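Local coordinates for protein cytochrome P450 reductase (Amycolatopsis methanolica 239, PDB 5OGX) that transfers electrons from NADH through FAD and a [2Fe-2S] cluster to its cytochrome P450 partner, which O-demethylates guaiacol and other lignin-derived aromatics, at residues R101-V107 with D186-G192. Sequence-based numbering, arbitrary orientation.
Sequences RDLTATV and DRVEATG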
ATOM      1  N   ARG A 101       2.497  -8.938 -12.460  1.00 20.33           N
ATOM      2  CA  ARG A 101       2.957 -10.226 -12.974  1.00 22.45           C
ATOM      3  C   ARG A 101       3.112 -11.248 -11.857  1.00 21.50           C
ATOM      4  O   ARG A 101       3.148 -10.914 -10.670  1.00 21.63           O
ATOM      5  CB  ARG A 101       4.264 -10.079 -13.761  1.00 28.52           C
ATOM      6  CG  ARG A 101       5.486  -9.673 -12.958  1.00 30.85           C
ATOM      7  CD  ARG A 101       6.711  -9.579 -13.895  1.00 31.97           C
ATOM      8  NE  ARG A 101       7.947  -9.314 -13.158  1.00 31.48           N
ATOM      9  CZ  ARG A 101       8.630 -10.235 -12.484  1.00 34.34           C
ATOM     10  NH1 ARG A 101       8.203 -11.493 -12.458  1.00 34.31           N
ATOM     11  NH2 ARG A 101       9.740  -9.901 -11.832  1.00 34.49           N
ATOM     12  N   ASP A 102       3.175 -12.516 -12.266  1.00 22.40           N
ATOM     13  CA  ASP A 102       3.382 -13.610 -11.321  1.00 22.84           C
ATOM     14  C   ASP A 102       4.858 -13.724 -10.974  1.00 29.54           C
ATOM     15  O   ASP A 102       5.716 -13.709 -11.863  1.00 30.54           O
ATOM     16  CB  ASP A 102       2.876 -14.920 -11.911  1.00 27.02           C
ATOM     17  CG  ASP A 102       1.444 -14.823 -12.377  1.00 34.27           C
ATOM     18  OD1 ASP A 102       0.559 -14.670 -11.512  1.00 35.69           O
ATOM     19  OD2 ASP A 102       1.210 -14.880 -13.602  1.00 35.82           O
ATOM     20  N   LEU A 103       5.154 -13.839  -9.686  1.00 24.30           N
ATOM     21  CA  LEU A 103       6.530 -13.824  -9.211  1.00 23.18           C
ATOM     22  C   LEU A 103       7.005 -15.235  -8.915  1.00 26.10           C
ATOM     23  O   LEU A 103       6.233 -16.087  -8.467  1.00 27.60           O
ATOM     24  CB  LEU A 103       6.671 -12.977  -7.945  1.00 23.45           C
ATOM     25  CG  LEU A 103       6.048 -11.584  -8.018  1.00 21.55           C
ATOM     26  CD1 LEU A 103       6.258 -10.834  -6.705  1.00 23.29           C
ATOM     27  CD2 LEU A 103       6.633 -10.816  -9.202  1.00 23.56           C
ATOM     28  N   THR A 104       8.289 -15.474  -9.181  1.00 24.45           N
ATOM     29  CA  THR A 104       8.968 -16.699  -8.754  1.00 24.81           C
ATOM     30  C   THR A 104       9.769 -16.314  -7.515  1.00 28.02           C
ATOM     31  O   THR A 104      10.924 -15.899  -7.604  1.00 30.27           O
ATOM     32  CB  THR A 104       9.851 -17.261  -9.867  1.00 32.19           C
ATOM     33  OG1 THR A 104       9.051 -17.541 -11.025  1.00 35.95           O
ATOM     34  CG2 THR A 104      10.523 -18.542  -9.413  1.00 29.28           C
ATOM     35  N   ALA A 105       9.128 -16.414  -6.348  1.00 27.65           N
ATOM     36  CA  ALA A 105       9.639 -15.836  -5.109  1.00 26.86           C
ATOM     37  C   ALA A 105      10.055 -16.930  -4.140  1.00 28.27           C
ATOM     38  O   ALA A 105       9.308 -17.893  -3.936  1.00 29.34           O
ATOM     39  CB  ALA A 105       8.584 -14.946  -4.448  1.00 24.41           C
ATOM     40  N   THR A 106      11.236 -16.768  -3.529  1.00 25.94           N
ATOM     41  CA  THR A 106      11.783 -17.736  -2.582  1.00 27.11           C
ATOM     42  C   THR A 106      12.157 -17.025  -1.292  1.00 26.90           C
ATOM     43  O   THR A 106      12.795 -15.967  -1.325  1.00 29.76           O
ATOM     44  CB  THR A 106      13.017 -18.457  -3.165  1.00 31.03           C
ATOM     45  OG1 THR A 106      12.676 -19.054  -4.422  1.00 33.72           O
ATOM     46  CG2 THR A 106      13.501 -19.540  -2.212  1.00 30.11           C
ATOM     47  N   VAL A 107      11.760 -17.594  -0.155  1.00 29.49           N
ATOM     48  CA  VAL A 107      12.091 -16.972   1.123  1.00 29.26           C
ATOM     49  C   VAL A 107      13.600 -17.033   1.316  1.00 30.23           C
ATOM     50  O   VAL A 107      14.196 -18.117   1.346  1.00 33.93           O
ATOM     51  CB  VAL A 107      11.357 -17.653   2.286  1.00 34.25           C
ATOM     52  CG1 VAL A 107      11.759 -17.002   3.602  1.00 29.91           C
ATOM     53  CG2 VAL A 107       9.843 -17.577   2.091  1.00 30.21           C
ATOM     54  N   ASP A 186      11.430 -21.750   1.202  1.00 34.50           N
ATOM     55  CA  ASP A 186      10.063 -21.929   0.726  1.00 33.33           C
ATOM     56  C   ASP A 186       9.810 -21.097  -0.524  1.00 31.54           C
ATOM     57  O   ASP A 186      10.190 -19.925  -0.593  1.00 30.65           O
ATOM     58  CB  ASP A 186       9.046 -21.518   1.791  1.00 29.69           C
ATOM     59  CG  ASP A 186       9.045 -22.417   2.998  1.00 38.24           C
ATOM     60  OD1 ASP A 186       9.567 -23.552   2.913  1.00 39.63           O
ATOM     61  OD2 ASP A 186       8.469 -21.991   4.026  1.00 39.57           O
ATOM     62  N   ARG A 187       9.140 -21.697  -1.505  1.00 32.18           N
ATOM     63  CA  ARG A 187       8.550 -20.923  -2.591  1.00 30.50           C
ATOM     64  C   ARG A 187       7.232 -20.319  -2.129  1.00 25.13           C
ATOM     65  O   ARG A 187       6.474 -20.941  -1.378  1.00 30.31           O
ATOM     66  CB  ARG A 187       8.324 -21.803  -3.819  1.00 37.22           C
ATOM     67  CG  ARG A 187       9.571 -22.026  -4.668  1.00 48.73           C
ATOM     68  CD  ARG A 187       9.924 -20.772  -5.462  1.00 47.60           C
ATOM     69  NE  ARG A 187       8.821 -20.341  -6.317  1.00 44.26           N
ATOM     70  CZ  ARG A 187       8.522 -20.898  -7.487  1.00 47.23           C
ATOM     71  NH1 ARG A 187       9.247 -21.910  -7.947  1.00 46.09           N
ATOM     72  NH2 ARG A 187       7.495 -20.445  -8.197  1.00 48.75           N
ATOM     73  N   VAL A 188       6.952 -19.098  -2.571  1.00 23.96           N
ATOM     74  CA  VAL A 188       5.760 -18.379  -2.136  1.00 23.52           C
ATOM     75  C   VAL A 188       5.022 -17.890  -3.371  1.00 27.33           C
ATOM     76  O   VAL A 188       5.619 -17.248  -4.240  1.00 25.18           O
ATOM     77  CB  VAL A 188       6.120 -17.194  -1.210  1.00 27.00           C
ATOM     78  CG1 VAL A 188       4.892 -16.332  -0.907  1.00 27.26           C
ATOM     79  CG2 VAL A 188       6.765 -17.702   0.082  1.00 28.49           C
ATOM     80  N   GLU A 189       3.732 -18.198  -3.455  1.00 22.59           N
ATOM     81  CA  GLU A 189       2.915 -17.713  -4.558  1.00 24.44           C
ATOM     82  C   GLU A 189       2.628 -16.234  -4.342  1.00 24.34           C
ATOM     83  O   GLU A 189       2.111 -15.841  -3.285  1.00 24.44           O
ATOM     84  CB  GLU A 189       1.618 -18.513  -4.645  1.00 25.64           C
ATOM     85  CG  GLU A 189       0.726 -18.135  -5.818  1.00 27.59           C
ATOM     86  CD  GLU A 189      -0.511 -19.006  -5.904  1.00 37.16           C
ATOM     87  OE1 GLU A 189      -0.640 -19.941  -5.089  1.00 36.65           O
ATOM     88  OE2 GLU A 189      -1.354 -18.747  -6.785  1.00 41.06           O
ATOM     89  N   ALA A 190       2.964 -15.409  -5.329  1.00 22.68           N
ATOM     90  CA  ALA A 190       2.897 -13.968  -5.141  1.00 21.60           C
ATOM     91  C   ALA A 190       2.742 -13.291  -6.496  1.00 22.76           C
ATOM     92  O   ALA A 190       3.270 -13.766  -7.504  1.00 21.65           O
ATOM     93  CB  ALA A 190       4.147 -13.442  -4.429  1.00 24.99           C
ATOM     94  N   THR A 191       2.014 -12.172  -6.506  1.00 21.15           N
ATOM     95  CA  THR A 191       1.887 -11.341  -7.697  1.00 17.62           C
ATOM     96  C   THR A 191       2.106  -9.889  -7.298  1.00 16.77           C
ATOM     97  O   THR A 191       1.815  -9.481  -6.173  1.00 20.54           O
ATOM     98  CB  THR A 191       0.526 -11.479  -8.360  1.00 26.66           C
ATOM     99  OG1 THR A 191      -0.483 -11.101  -7.416  1.00 28.09           O
ATOM    100  CG2 THR A 191       0.280 -12.930  -8.778  1.00 27.89           C
ATOM    101  N   GLY A 192       2.622  -9.102  -8.225  1.00 18.48           N
ATOM    102  CA  GLY A 192       2.803  -7.697  -7.970  1.00 17.59           C
ATOM    103  C   GLY A 192       3.431  -7.019  -9.167  1.00 16.79           C
ATOM    104  O   GLY A 192       3.746  -7.657 -10.174  1.00 18.29           O
TER
HETATM  105  O   HOH W   1       1.273 -16.157  -9.060  1.00 33.56           O
HETATM  106  O   HOH W   2       3.589 -16.878  -8.036  1.00 27.38           O
HETATM  107  O   HOH W   3       6.652 -17.970  -6.552  1.00 30.80           O
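Residues 101-107 and 186-192 lie on neighbouring antiparallel strands (101-114 and 187-194) in the six-stranded beta barrel of the FAD-binding domain, as in the ferredoxin reductase family. Strand 117-124 flanks the first segment and strand 135-139 the second. Arg101 and Gly192 form a hydrogen-bonded pair: Arg101 N donates to Gly192 O (2.9 Å), and Gly192 N to Arg101 O (3.1 Å). The guanidinium of Arg101 turns elsewhere and bonds Pro127 O. Asp102 lies opposite Thr191 in a non-hydrogen-bonded pair, with Asp102 OD1 3.3 Å from Thr191 CG2. Asp102 OD1 makes a salt bridge to Arg28 of the iron-sulfur domain, so this end of the strand pair lies against that domain.

Leu103 N donates to Ala190 O (2.9 Å). The strands then spread apart, and the CA atoms of Thr104 and Glu189 are 7.4 Å from each other. Water 2 joins Leu103 O (2.8 Å) to Ala190 N (3.1 Å), replacing a direct bond. On the buried side, Leu103 CD1 meets Ala190 CB at 4.1 Å, and Leu103 and Ala105 both touch Leu124. Thr104 CG2 sits over one face of the Arg187 guanidinium, 3.6 Å from CZ. Ala105 O accepts from Val188 N (3.0 Å), while water 3 bridges Ala105 N (2.9 Å) and Val188 O (2.6 Å) and also bonds Leu103 O (2.7 Å) and Arg187 NH2 (3.1 Å). Thr106 pairs with Arg187 without hydrogen bonds, CA to CA 4.5 Å. Val107 CG2 packs on Val188 CG2 (3.7 Å), and Val107 N donates to Asp186 O (2.8 Å).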